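Local structure of kelch domain-containing protein (Colletotrichum graminicola M1.001, 5C86) at residues 46-50 / 60-64; 223-229 / 279-285; 233-239 / 253-259; 286-292 / 368-372; 382-387 / 471-476. The protein probably oxidises alcohols to aldehydes as a copper-dependent oxidase of the galactose oxidase (AA5) family, passing the electrons to dioxygen. All blocks are in the same frame, centred on the assembly; numbering follows the deposited sequence. Where two conformers were deposited one is given.

Overall arrangement
Interactions 1 to 3 lie in the kelch propeller, 4 at its border with the C-terminal early set domain, which holds 5. Interactions 1 and 3 pair consecutive antiparallel strands within a blade, 1 at a partly exposed outer edge and 3 in mid-blade, centres about 36 Å apart. Interaction 2 sets the inner strands of adjacent blades side by side near the chain's centre; it shares a four-stranded sheet with interaction 3, another with 4. Regular backbone bonds dominate 1 and 3, small aliphatic side chains dominate 2, and stacked indoles mark 4, buried between blades. Interaction 5, partly buried, relies on an arginine gripping carbonyls and on two waters, and touches interaction 4 through Tyr-372 and Pro-472.

Interaction 1: residues 46-50 / 60-64; sequences KTYTS and SDAIV
Tyr-48 sets its CG anti to the carbonyl carbon (chi1 -76°) and Val-64 sends CG1 away from its own backbone N (chi1 179°), which places the valine's other methyl over a face of the tyrosine ring. Val-64 CG2 lies 3.5 Å from Tyr-48 CZ, toward the rim, a CH-pi contact well served by a branched aliphatic residue. CG1 of Val-64 meets the aliphatic stem of Lys-46, 3.8 Å from its CB. The strands belong to an antiparallel beta hairpin, the outer pair of a blade in the kelch propeller. Thr-49 and Ile-63 form its hydrogen-bonded pair, Thr-49 N to Ile-63 O at 2.9 Å and Ile-63 N to Thr-49 O at 3.0 Å. Their beta-branched side chains suit extended backbone and share the face away from Tyr-48, where Thr-49 OG1 bonds to Gln-65. Farther along, small Ser-50 comes close enough to donate from OG to Ser-60 O at 2.9 Å, tilted 28° from the carbonyl plane, while Ser-60 OG bonds to Leu-51 N.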
# COMPACT_ATOMS: atom_id res chain seq x y z
N LYS A 46 -5.04 5.48 22.68
CA LYS A 46 -5.71 4.22 22.33
C LYS A 46 -6.18 4.35 20.90
O LYS A 46 -6.21 5.45 20.37
CB LYS A 46 -6.90 3.96 23.32
CG LYS A 46 -8.08 4.87 23.13
CD LYS A 46 -8.98 4.83 24.41
CE LYS A 46 -10.32 5.45 24.11
NZ LYS A 46 -11.21 5.49 25.33
N THR A 47 -6.58 3.23 20.32
CA THR A 47 -7.21 3.24 18.98
C THR A 47 -8.44 2.40 18.88
O THR A 47 -8.40 1.22 19.34
CB THR A 47 -6.16 2.73 17.91
OG1 THR A 47 -4.89 3.33 18.08
CG2 THR A 47 -6.70 2.93 16.50
N TYR A 48 -9.43 2.94 18.23
CA TYR A 48 -10.64 2.27 17.80
C TYR A 48 -10.40 1.58 16.46
O TYR A 48 -9.91 2.20 15.54
CB TYR A 48 -11.83 3.18 17.70
CG TYR A 48 -12.39 3.51 19.06
CD1 TYR A 48 -11.88 4.58 19.79
CD2 TYR A 48 -13.43 2.74 19.60
CE1 TYR A 48 -12.45 4.91 21.05
CE2 TYR A 48 -13.98 3.04 20.85
CZ TYR A 48 -13.48 4.13 21.55
OH TYR A 48 -14.00 4.44 22.80
N THR A 49 -10.88 0.33 16.35
CA THR A 49 -10.76 -0.50 15.12
C THR A 49 -12.04 -1.16 14.83
O THR A 49 -12.91 -1.36 15.74
CB THR A 49 -9.60 -1.49 15.15
OG1 THR A 49 -9.98 -2.66 15.94
CG2 THR A 49 -8.32 -0.92 15.66
N SER A 50 -12.23 -1.53 13.58
CA SER A 50 -13.39 -2.32 13.17
C SER A 50 -12.92 -3.26 12.06
O SER A 50 -11.85 -3.05 11.46
CB SER A 50 -14.54 -1.46 12.73
OG SER A 50 -15.63 -2.16 12.14
N SER A 60 -17.91 -5.45 12.19
CA SER A 60 -17.84 -5.55 13.65
C SER A 60 -18.07 -4.18 14.33
O SER A 60 -17.79 -3.11 13.74
CB SER A 60 -16.49 -6.13 14.07
OG SER A 60 -15.44 -5.16 14.03
N ASP A 61 -18.53 -4.21 15.59
CA ASP A 61 -18.60 -3.00 16.34
C ASP A 61 -17.20 -2.45 16.60
O ASP A 61 -16.20 -3.21 16.72
CB ASP A 61 -19.32 -3.25 17.70
CG ASP A 61 -20.74 -3.78 17.55
OD1 ASP A 61 -21.52 -3.36 16.68
OD2 ASP A 61 -21.11 -4.63 18.38
N ALA A 62 -17.13 -1.14 16.81
CA ALA A 62 -15.85 -0.54 17.09
C ALA A 62 -15.34 -0.98 18.43
O ALA A 62 -16.11 -0.96 19.41
CB ALA A 62 -15.94 0.99 17.02
N ILE A 63 -14.11 -1.44 18.51
CA ILE A 63 -13.48 -1.77 19.76
C ILE A 63 -12.20 -1.02 19.97
O ILE A 63 -11.50 -0.65 19.01
CB ILE A 63 -13.21 -3.30 19.93
CG1 ILE A 63 -12.07 -3.78 19.03
CG2 ILE A 63 -14.52 -4.08 19.66
CD1 ILE A 63 -11.85 -5.30 19.00
N VAL A 64 -11.81 -0.85 21.24
CA VAL A 64 -10.55 -0.36 21.61
C VAL A 64 -9.51 -1.45 21.55
O VAL A 64 -9.17 -2.15 22.52
CB VAL A 64 -10.54 0.41 22.97
CG1 VAL A 64 -9.11 0.87 23.27
CG2 VAL A 64 -11.47 1.57 22.91

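Interaction 2: residues 223-229 / 279-285; sequences CGVSVMY and GFANAVV
Val-225 packs closely on the strand opposite: its CG2 reaches Ala-283 CB at 3.6 Å, while CG1 presses on Ala-281 O at 3.2 Å. A valine facing an alanine fits a gap this narrow, since one side supplies the bulk and the other only a methyl. Farther along, Val-285 takes over the filling. With CG1 between its backbone N and carbonyl carbon (chi1 67°), CG2 falls anti to the N and touches Tyr-229 CB at 3.8 Å; CG1 faces Val-227, which has two conformers. Strands 225-228 and 282-285 run nearly parallel, 12° apart, with axes 6.5 Å from each other, too far for backbone pairing. They are the innermost strands of consecutive propeller blades, lining the central channel, and Gln-429 enters from the C-terminal domain to bond to Ala-283 O and Val-285 N. Toward Cys-223 the side-chain packing gives way to polar bridging. Phe-280 N donates to Cys-223 O at 3.1 Å, and a water donates to that carbonyl at 2.8 Å while accepting from Ala-281 N. Ala-281 O, by contrast, is buried without a partner. Beyond the water, Cys-223 SG lies at the edge of the Phe-280 ring, 4.8 Å from its centroid, in a sulfur-aromatic contact. The side chain of Cys-223 is also about 6 Å from that of His-423, a copper ligand in another structure of this protein; no metal is bound here.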
# COMPACT_ATOMS: atom_id res chain seq x y z
N CYS A 223 1.75 13.73 -1.65
CA CYS A 223 0.50 12.98 -1.70
C CYS A 223 0.07 12.66 -3.10
O CYS A 223 -1.12 12.52 -3.38
CB CYS A 223 -0.60 13.63 -0.89
SG CYS A 223 -0.10 13.73 0.89
N GLY A 224 1.10 12.57 -3.99
CA GLY A 224 1.03 11.73 -5.19
C GLY A 224 1.08 10.30 -4.74
O GLY A 224 1.22 10.03 -3.55
N VAL A 225 0.90 9.38 -5.66
CA VAL A 225 0.87 7.95 -5.37
C VAL A 225 1.91 7.22 -6.18
O VAL A 225 2.32 7.67 -7.28
CB VAL A 225 -0.51 7.37 -5.60
CG1 VAL A 225 -1.50 7.90 -4.60
CG2 VAL A 225 -1.03 7.60 -6.99
N SER A 226 2.32 6.08 -5.71
CA SER A 226 3.29 5.22 -6.42
C SER A 226 3.07 3.79 -6.09
O SER A 226 2.59 3.47 -4.97
CB SER A 226 4.73 5.61 -6.12
OG SER A 226 5.17 5.31 -4.80
N VAL A 227 3.39 2.89 -7.02
CA VAL A 227 3.25 1.47 -6.80
C VAL A 227 4.19 0.68 -7.66
O VAL A 227 4.29 0.93 -8.85
CB VAL A 227 1.81 0.93 -6.92
CG1 VAL A 227 1.33 1.16 -8.32
CG2 VAL A 227 1.74 -0.53 -6.55
N MET A 228 4.81 -0.35 -7.06
CA MET A 228 5.67 -1.24 -7.75
C MET A 228 4.81 -2.33 -8.37
O MET A 228 4.46 -3.30 -7.74
CB MET A 228 6.68 -1.83 -6.79
CG MET A 228 7.75 -2.65 -7.51
SD MET A 228 9.03 -3.29 -6.43
CE MET A 228 9.98 -1.80 -6.24
N TYR A 229 4.53 -2.18 -9.65
CA TYR A 229 3.62 -3.05 -10.35
C TYR A 229 4.33 -4.24 -11.01
O TYR A 229 3.66 -5.19 -11.44
CB TYR A 229 2.79 -2.28 -11.38
CG TYR A 229 3.57 -1.75 -12.54
CD1 TYR A 229 3.83 -2.52 -13.60
CD2 TYR A 229 4.07 -0.47 -12.51
CE1 TYR A 229 4.57 -2.01 -14.67
CE2 TYR A 229 4.83 0.07 -13.53
CZ TYR A 229 5.07 -0.75 -14.58
OH TYR A 229 5.76 -0.20 -15.64
N GLY A 279 -4.58 14.93 -5.95
CA GLY A 279 -3.83 14.93 -4.69
C GLY A 279 -4.67 14.22 -3.64
O GLY A 279 -5.90 14.40 -3.58
N PHE A 280 -4.02 13.36 -2.88
CA PHE A 280 -4.71 12.52 -1.85
C PHE A 280 -5.48 11.34 -2.44
O PHE A 280 -6.29 10.72 -1.75
CB PHE A 280 -5.63 13.32 -0.86
CG PHE A 280 -5.00 14.56 -0.28
CD1 PHE A 280 -3.74 14.56 0.31
CD2 PHE A 280 -5.67 15.79 -0.38
CE1 PHE A 280 -3.16 15.73 0.78
CE2 PHE A 280 -5.07 16.95 0.12
CZ PHE A 280 -3.80 16.91 0.64
N ALA A 281 -5.15 10.95 -3.67
CA ALA A 281 -5.68 9.71 -4.23
C ALA A 281 -5.00 8.50 -3.67
O ALA A 281 -4.07 8.61 -2.85
CB ALA A 281 -5.65 9.68 -5.75
N ASN A 282 -5.51 7.30 -4.03
CA ASN A 282 -4.86 6.05 -3.75
C ASN A 282 -4.66 5.29 -5.03
O ASN A 282 -5.45 5.43 -5.96
CB ASN A 282 -5.66 5.18 -2.82
CG ASN A 282 -5.70 5.70 -1.39
OD1 ASN A 282 -4.87 5.31 -0.59
ND2 ASN A 282 -6.61 6.60 -1.08
N ALA A 283 -3.58 4.53 -5.12
CA ALA A 283 -3.35 3.69 -6.29
C ALA A 283 -3.18 2.25 -5.87
O ALA A 283 -2.51 2.00 -4.89
CB ALA A 283 -2.12 4.12 -7.05
N VAL A 284 -3.78 1.33 -6.60
CA VAL A 284 -3.81 -0.07 -6.24
C VAL A 284 -3.39 -0.90 -7.43
O VAL A 284 -4.01 -0.83 -8.48
CB VAL A 284 -5.21 -0.49 -5.73
CG1 VAL A 284 -5.23 -2.00 -5.44
CG2 VAL A 284 -5.58 0.29 -4.46
N VAL A 285 -2.37 -1.75 -7.25
CA VAL A 285 -1.99 -2.72 -8.28
C VAL A 285 -2.85 -3.98 -8.18
O VAL A 285 -3.09 -4.48 -7.11
CB VAL A 285 -0.48 -3.04 -8.34
CG1 VAL A 285 0.03 -3.76 -7.15
CG2 VAL A 285 -0.11 -3.87 -9.60
O HOH W 1 -2.82 11.67 -5.41

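Interaction 3: residues 233-239 / 253-259; sequences AGKIFTY and NAHILTL
Ile-236 and Leu-257 form the central hydrogen-bonded pair between the second and third strands of a kelch propeller blade, a regular antiparallel arrangement. The backbone bonds come first. Leu-257 N meets Ile-236 O at 2.8 Å in an almost straight bond of 175°, and Ile-236 N returns one to Leu-257 O. Thr-238 and His-255 repeat this two-way exchange, and Leu-259 N closes the series on Gly-234 O. Gly-234 has positive phi, and a CB there would clash with Leu-259 O, so the site calls for glycine. Apolar contacts divide between the two faces. On that of Ile-236, its CD1 meets Leu-259 CD1 at 3.6 Å, and the side chains of Thr-238 and Leu-257 cross at about a right angle, CG2 against CD1. On the other face Ala-254 CB lies at the edge of the Tyr-239 ring, 3.9 Å from Tyr-239 CD1, and Phe-237 packs between the blades, its ring stacked on Phe-315 of the next one. Polar side chains act at the two ends. Lys-235 bends at chi2 (-80°) to lie alongside Thr-258, giving NZ a bond to Thr-258 OG1 at 2.8 Å; the long flexible chain suits this partly exposed border. At the opposite end a water joins Thr-238 OG1 to His-255 ND1, lying in the plane of the imidazole, 2.9 Å from ND1.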
# COMPACT_ATOMS: atom_id res chain seq x y z
N ALA A 233 10.95 -6.67 -12.83
CA ALA A 233 11.51 -5.73 -13.82
C ALA A 233 11.89 -4.43 -13.17
O ALA A 233 12.37 -3.51 -13.88
CB ALA A 233 10.49 -5.50 -14.93
N GLY A 234 11.63 -4.27 -11.86
CA GLY A 234 12.02 -3.05 -11.21
C GLY A 234 11.15 -1.85 -11.59
O GLY A 234 11.63 -0.76 -11.59
N LYS A 235 9.88 -2.04 -11.86
CA LYS A 235 9.04 -1.02 -12.41
C LYS A 235 8.08 -0.41 -11.38
O LYS A 235 7.34 -1.15 -10.68
CB LYS A 235 8.18 -1.54 -13.52
CG LYS A 235 8.93 -2.16 -14.69
CD LYS A 235 9.46 -1.12 -15.59
CE LYS A 235 10.04 -1.74 -16.86
NZ LYS A 235 10.63 -0.65 -17.64
N ILE A 236 8.15 0.91 -11.25
CA ILE A 236 7.28 1.69 -10.34
C ILE A 236 6.49 2.73 -11.12
O ILE A 236 7.09 3.50 -11.88
CB ILE A 236 8.09 2.31 -9.24
CG1 ILE A 236 8.93 1.27 -8.52
CG2 ILE A 236 7.20 3.11 -8.29
CD1 ILE A 236 9.91 1.87 -7.59
N PHE A 237 5.18 2.79 -10.92
CA PHE A 237 4.35 3.81 -11.53
C PHE A 237 4.17 4.91 -10.52
O PHE A 237 3.99 4.63 -9.30
CB PHE A 237 2.98 3.21 -11.81
CG PHE A 237 1.88 4.18 -12.10
CD1 PHE A 237 1.79 4.81 -13.35
CD2 PHE A 237 0.89 4.39 -11.19
CE1 PHE A 237 0.79 5.65 -13.65
CE2 PHE A 237 -0.17 5.26 -11.50
CZ PHE A 237 -0.26 5.85 -12.75
N THR A 238 4.21 6.16 -10.97
CA THR A 238 3.98 7.33 -10.09
C THR A 238 2.99 8.23 -10.67
O THR A 238 2.89 8.33 -11.91
CB THR A 238 5.25 8.14 -9.83
OG1 THR A 238 5.65 8.88 -11.03
CG2 THR A 238 6.39 7.24 -9.31
N TYR A 239 2.16 8.92 -9.85
CA TYR A 239 1.07 9.75 -10.38
C TYR A 239 0.78 10.91 -9.45
O TYR A 239 0.56 10.71 -8.27
CB TYR A 239 -0.25 8.95 -10.54
CG TYR A 239 -1.31 9.71 -11.30
CD1 TYR A 239 -1.23 9.74 -12.68
CD2 TYR A 239 -2.30 10.41 -10.69
CE1 TYR A 239 -2.13 10.44 -13.44
CE2 TYR A 239 -3.22 11.13 -11.43
CZ TYR A 239 -3.13 11.08 -12.82
OH TYR A 239 -4.06 11.77 -13.62
N ASN A 253 0.38 14.31 -13.70
CA ASN A 253 1.62 13.78 -14.25
C ASN A 253 1.77 12.31 -13.90
O ASN A 253 1.47 11.86 -12.80
CB ASN A 253 2.84 14.53 -13.75
CG ASN A 253 2.92 15.97 -14.22
OD1 ASN A 253 2.22 16.40 -15.13
ND2 ASN A 253 3.79 16.68 -13.64
N ALA A 254 2.27 11.53 -14.85
CA ALA A 254 2.33 10.04 -14.80
C ALA A 254 3.76 9.66 -15.28
O ALA A 254 4.18 10.09 -16.36
CB ALA A 254 1.29 9.44 -15.59
N HIS A 255 4.43 8.82 -14.53
CA HIS A 255 5.81 8.36 -14.85
C HIS A 255 5.94 6.89 -14.54
O HIS A 255 5.23 6.33 -13.67
CB HIS A 255 6.90 9.08 -14.09
CG HIS A 255 6.99 10.52 -14.40
ND1 HIS A 255 6.16 11.49 -13.84
CD2 HIS A 255 7.79 11.19 -15.28
CE1 HIS A 255 6.47 12.68 -14.34
NE2 HIS A 255 7.46 12.52 -15.22
N ILE A 256 6.80 6.20 -15.30
CA ILE A 256 7.29 4.88 -14.93
C ILE A 256 8.77 4.97 -14.64
O ILE A 256 9.52 5.45 -15.49
CB ILE A 256 7.01 3.83 -16.04
CG1 ILE A 256 5.53 3.49 -16.18
CG2 ILE A 256 7.89 2.57 -15.81
CD1 ILE A 256 5.18 2.73 -17.46
N LEU A 257 9.17 4.50 -13.48
CA LEU A 257 10.54 4.43 -12.99
C LEU A 257 11.03 3.03 -13.19
O LEU A 257 10.25 2.04 -12.95
CB LEU A 257 10.65 4.76 -11.50
CG LEU A 257 9.90 5.96 -10.97
CD1 LEU A 257 10.28 6.26 -9.53
CD2 LEU A 257 9.81 7.18 -11.77
N THR A 258 12.31 2.84 -13.64
CA THR A 258 12.85 1.51 -13.78
C THR A 258 14.12 1.45 -12.98
O THR A 258 15.03 2.24 -13.23
CB THR A 258 13.14 1.18 -15.29
OG1 THR A 258 11.96 1.31 -16.10
CG2 THR A 258 13.64 -0.24 -15.42
N LEU A 259 14.19 0.56 -12.01
CA LEU A 259 15.26 0.43 -11.06
C LEU A 259 16.24 -0.53 -11.65
O LEU A 259 15.84 -1.58 -12.14
CB LEU A 259 14.77 -0.11 -9.70
CG LEU A 259 14.15 0.98 -8.77
CD1 LEU A 259 13.00 1.71 -9.42
CD2 LEU A 259 13.68 0.31 -7.52
O HOH W 2 4.19 11.16 -11.80

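Interaction 4: residues 286-292 / 368-372; sequences MPDGKIW and WSPPY
Trp-368 lays its indole over that of Trp-292 in an offset stack. The six-membered ring of Trp-368 lies over the five-membered ring of Trp-292, centroids 3.8 Å apart and planes only 4° from parallel. Broad flat groups fill this buried seam well, and their N-H groups find acceptors at the rims: Trp-368 NE1 bonds to Val-3 O, Trp-292 NE1 to Thr-325. Next, the rigid ring of Pro-370 brings CG to 3.7 Å from the flexible Met-286 SD. Tyr-372 ends the run. Its OH, hydrogen-bonded to Ala-344 O, rests 3.4 Å from Pro-287 CD, while Asp-288 OD2 comes to the ring edge, 3.3 Å from CD2, the carboxylate plane turned 68° from the ring. Lys-290 holds that carboxylate, with NZ in a salt bridge to OD2 and its backbone N bonded to OD1, an Asx turn that overlaps the type I turn of 286-289. The contact thus joins two neighbouring blades of the kelch propeller, where strand 364-369 ends and the chain leaves toward the C-terminal domain.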
# COMPACT_ATOMS: atom_id res chain seq x y z
N MET A 286 -3.31 -4.44 -9.33
CA MET A 286 -4.14 -5.61 -9.51
C MET A 286 -3.37 -6.81 -10.06
O MET A 286 -2.26 -6.66 -10.59
CB MET A 286 -5.26 -5.21 -10.43
CG MET A 286 -6.33 -4.37 -9.71
SD MET A 286 -7.41 -3.60 -10.95
CE MET A 286 -6.39 -2.49 -11.43
N PRO A 287 -3.95 -8.02 -9.95
CA PRO A 287 -3.17 -9.19 -10.35
C PRO A 287 -2.71 -9.21 -11.78
O PRO A 287 -1.66 -9.87 -12.02
CB PRO A 287 -4.12 -10.38 -10.12
CG PRO A 287 -5.36 -9.80 -9.64
CD PRO A 287 -5.12 -8.41 -9.15
N ASP A 288 -3.40 -8.59 -12.71
CA ASP A 288 -2.96 -8.52 -14.08
C ASP A 288 -1.98 -7.47 -14.38
O ASP A 288 -1.57 -7.32 -15.54
CB ASP A 288 -4.16 -8.27 -15.00
CG ASP A 288 -4.97 -7.04 -14.67
OD1 ASP A 288 -4.63 -6.30 -13.75
OD2 ASP A 288 -5.99 -6.80 -15.40
N GLY A 289 -1.55 -6.70 -13.38
CA GLY A 289 -0.53 -5.66 -13.59
C GLY A 289 -1.05 -4.31 -13.90
O GLY A 289 -0.30 -3.36 -13.89
N LYS A 290 -2.37 -4.20 -13.98
CA LYS A 290 -2.94 -2.88 -14.12
C LYS A 290 -3.02 -2.17 -12.78
O LYS A 290 -2.86 -2.80 -11.71
CB LYS A 290 -4.32 -2.89 -14.83
CG LYS A 290 -4.23 -3.41 -16.27
CD LYS A 290 -5.65 -3.21 -16.97
CE LYS A 290 -5.84 -4.01 -18.26
NZ LYS A 290 -6.29 -5.39 -17.88
N ILE A 291 -3.23 -0.86 -12.85
CA ILE A 291 -3.25 -0.03 -11.64
C ILE A 291 -4.50 0.84 -11.60
O ILE A 291 -4.86 1.46 -12.58
CB ILE A 291 -2.04 0.86 -11.55
CG1 ILE A 291 -0.76 -0.00 -11.57
CG2 ILE A 291 -2.05 1.74 -10.31
CD1 ILE A 291 0.52 0.76 -11.83
N TRP A 292 -5.22 0.83 -10.50
CA TRP A 292 -6.44 1.69 -10.38
C TRP A 292 -6.10 2.88 -9.51
O TRP A 292 -5.51 2.67 -8.42
CB TRP A 292 -7.47 0.88 -9.75
CG TRP A 292 -8.87 1.47 -9.75
CD1 TRP A 292 -9.57 1.81 -10.83
CD2 TRP A 292 -9.71 1.63 -8.61
NE1 TRP A 292 -10.86 2.17 -10.44
CE2 TRP A 292 -10.96 2.07 -9.10
CE3 TRP A 292 -9.55 1.41 -7.25
CZ2 TRP A 292 -12.04 2.25 -8.25
CZ3 TRP A 292 -10.68 1.57 -6.42
CH2 TRP A 292 -11.87 1.97 -6.96
N TRP A 368 -14.93 -2.08 -5.48
CA TRP A 368 -15.03 -1.97 -6.92
C TRP A 368 -14.56 -3.29 -7.57
O TRP A 368 -13.49 -3.78 -7.25
CB TRP A 368 -14.19 -0.84 -7.50
CG TRP A 368 -14.26 -0.66 -8.95
CD1 TRP A 368 -15.37 -0.27 -9.72
CD2 TRP A 368 -13.18 -0.80 -9.89
NE1 TRP A 368 -15.05 -0.25 -11.01
CE2 TRP A 368 -13.70 -0.54 -11.16
CE3 TRP A 368 -11.82 -1.19 -9.76
CZ2 TRP A 368 -12.90 -0.55 -12.31
CZ3 TRP A 368 -11.06 -1.18 -10.87
CH2 TRP A 368 -11.57 -0.96 -12.15
N SER A 369 -15.40 -3.84 -8.42
CA SER A 369 -15.07 -5.03 -9.18
C SER A 369 -14.52 -4.57 -10.50
O SER A 369 -15.22 -3.96 -11.37
CB SER A 369 -16.30 -5.93 -9.43
OG SER A 369 -16.75 -6.53 -8.27
N PRO A 370 -13.21 -4.89 -10.79
CA PRO A 370 -12.68 -4.48 -12.05
C PRO A 370 -13.23 -5.22 -13.30
O PRO A 370 -13.87 -6.27 -13.14
CB PRO A 370 -11.12 -4.75 -11.89
CG PRO A 370 -10.92 -4.82 -10.45
CD PRO A 370 -12.17 -5.46 -9.90
N PRO A 371 -12.93 -4.74 -14.51
CA PRO A 371 -13.40 -5.41 -15.77
C PRO A 371 -13.03 -6.88 -15.83
O PRO A 371 -13.78 -7.66 -16.43
CB PRO A 371 -12.72 -4.64 -16.86
CG PRO A 371 -12.53 -3.29 -16.27
CD PRO A 371 -12.22 -3.49 -14.82
N TYR A 372 -11.90 -7.33 -15.23
CA TYR A 372 -11.52 -8.70 -15.40
C TYR A 372 -12.46 -9.64 -14.64
O TYR A 372 -12.28 -10.88 -14.76
CB TYR A 372 -10.03 -8.93 -14.95
CG TYR A 372 -9.61 -8.49 -13.58
CD1 TYR A 372 -10.36 -8.62 -12.43
CD2 TYR A 372 -8.33 -7.97 -13.41
CE1 TYR A 372 -9.96 -8.23 -11.18
CE2 TYR A 372 -7.90 -7.55 -12.13
CZ TYR A 372 -8.71 -7.66 -11.03
OH TYR A 372 -8.27 -7.24 -9.79

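Interaction 5: residues 382-387 / 471-476; sequences AKRPVI and VPCVAQ
Arg-384 bends at chi3 (68°) and brings the edge of its guanidinium to the carbonyls of Pro-472 and Cys-473. Its NE donates to Pro-472 O at 2.8 Å, nearly along the C=O axis and close to the guanidinium plane, while NH2 adds weak bonds to Pro-472 O and Cys-473 O and also donates to Asp-343 O. Val-474 CG2 sits as a bump over one guanidinium face, 3.9 Å from CZ, so a flat charged group serves both as donor and as packing surface. Nearer the base of the arginine chain, Val-471 fits between small Ala-382, CB to CG2 4.0 Å, and Arg-384 CG. Pro-385, which has no N-H to bury, lays CD against Val-471 O at 3.4 Å. Ile-387 then wedges between Cys-473 and Gln-476: its CD1 meets SG at 3.5 Å, and its CG2 meets Gln-476 CG at 3.7 Å. Where the backbones diverge, two waters bridge them, one from Pro-385 O to Val-474 N, the other from Ile-387 N to Val-474 O. These two loops lead into strands 387-390 and 476-481 of the early set domain; Ile-387 packs on strand 400-405, and Cys-473 pairs through its backbone with Ala-465 of strand 459-466.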
# COMPACT_ATOMS: atom_id res chain seq x y z
N ALA A 382 -18.08 -12.96 -14.67
CA ALA A 382 -17.42 -14.10 -15.25
C ALA A 382 -17.33 -15.29 -14.30
O ALA A 382 -17.28 -15.17 -13.07
CB ALA A 382 -15.98 -13.68 -15.65
N LYS A 383 -17.22 -16.47 -14.96
CA LYS A 383 -16.94 -17.67 -14.23
C LYS A 383 -15.43 -17.63 -13.96
O LYS A 383 -14.65 -17.43 -14.88
CB LYS A 383 -17.36 -18.93 -15.06
CG LYS A 383 -16.79 -20.23 -14.51
CD LYS A 383 -17.54 -20.60 -13.27
CE LYS A 383 -17.14 -22.01 -12.78
NZ LYS A 383 -15.67 -22.20 -12.78
N ARG A 384 -15.07 -17.75 -12.73
CA ARG A 384 -13.67 -17.58 -12.31
C ARG A 384 -13.02 -18.92 -12.18
O ARG A 384 -13.64 -19.86 -11.66
CB ARG A 384 -13.63 -16.81 -11.00
CG ARG A 384 -14.25 -15.44 -11.09
CD ARG A 384 -14.28 -14.66 -9.78
NE ARG A 384 -12.94 -14.30 -9.36
CZ ARG A 384 -12.66 -13.37 -8.47
NH1 ARG A 384 -13.69 -12.80 -7.81
NH2 ARG A 384 -11.42 -13.05 -8.20
N PRO A 385 -11.70 -18.98 -12.46
CA PRO A 385 -10.99 -20.19 -12.09
C PRO A 385 -10.79 -20.28 -10.58
O PRO A 385 -11.05 -19.31 -9.85
CB PRO A 385 -9.66 -20.01 -12.86
CG PRO A 385 -9.45 -18.55 -12.90
CD PRO A 385 -10.82 -17.91 -12.96
N VAL A 386 -10.40 -21.45 -10.09
CA VAL A 386 -10.23 -21.75 -8.69
C VAL A 386 -8.85 -22.46 -8.45
O VAL A 386 -8.58 -23.45 -9.10
CB VAL A 386 -11.35 -22.66 -8.19
CG1 VAL A 386 -11.15 -23.07 -6.76
CG2 VAL A 386 -12.74 -21.94 -8.36
N ILE A 387 -8.10 -21.97 -7.47
CA ILE A 387 -6.92 -22.72 -6.98
C ILE A 387 -7.41 -23.75 -5.99
O ILE A 387 -7.97 -23.37 -4.93
CB ILE A 387 -5.89 -21.79 -6.33
CG1 ILE A 387 -5.42 -20.83 -7.37
CG2 ILE A 387 -4.74 -22.65 -5.68
CD1 ILE A 387 -4.44 -19.78 -6.82
N VAL A 471 -9.34 -13.65 -16.48
CA VAL A 471 -10.09 -13.61 -15.27
C VAL A 471 -9.36 -14.24 -14.11
O VAL A 471 -8.92 -15.40 -14.20
CB VAL A 471 -11.44 -14.41 -15.47
CG1 VAL A 471 -12.22 -14.35 -14.20
CG2 VAL A 471 -12.16 -13.89 -16.72
N PRO A 472 -9.17 -13.53 -12.98
CA PRO A 472 -8.45 -14.09 -11.87
C PRO A 472 -9.29 -14.91 -10.95
O PRO A 472 -10.51 -14.66 -10.74
CB PRO A 472 -7.96 -12.89 -11.12
CG PRO A 472 -9.03 -11.84 -11.37
CD PRO A 472 -9.51 -12.09 -12.76
N CYS A 473 -8.67 -15.92 -10.36
CA CYS A 473 -9.22 -16.62 -9.24
C CYS A 473 -9.30 -15.71 -8.03
O CYS A 473 -8.72 -14.59 -8.01
CB CYS A 473 -8.49 -17.87 -8.91
SG CYS A 473 -6.80 -17.63 -8.32
N VAL A 474 -9.97 -16.18 -6.96
CA VAL A 474 -9.80 -15.61 -5.64
C VAL A 474 -8.46 -16.12 -5.13
O VAL A 474 -8.08 -17.31 -5.29
CB VAL A 474 -10.96 -16.05 -4.72
CG1 VAL A 474 -10.68 -15.62 -3.29
CG2 VAL A 474 -12.27 -15.51 -5.25
N ALA A 475 -7.65 -15.26 -4.55
CA ALA A 475 -6.28 -15.65 -4.21
C ALA A 475 -6.14 -16.55 -3.09
O ALA A 475 -7.02 -16.65 -2.23
CB ALA A 475 -5.44 -14.40 -3.99
N GLN A 476 -5.02 -17.31 -3.11
CA GLN A 476 -4.58 -18.08 -1.94
C GLN A 476 -3.41 -17.40 -1.31
O GLN A 476 -2.56 -16.84 -2.01
CB GLN A 476 -4.22 -19.54 -2.30
CG GLN A 476 -5.43 -20.32 -2.83
CD GLN A 476 -6.63 -20.31 -1.89
OE1 GLN A 476 -6.51 -20.45 -0.65
NE2 GLN A 476 -7.82 -20.20 -2.47
O HOH W 3 -11.72 -18.46 -7.36
O HOH W 4 -9.12 -19.74 -5.85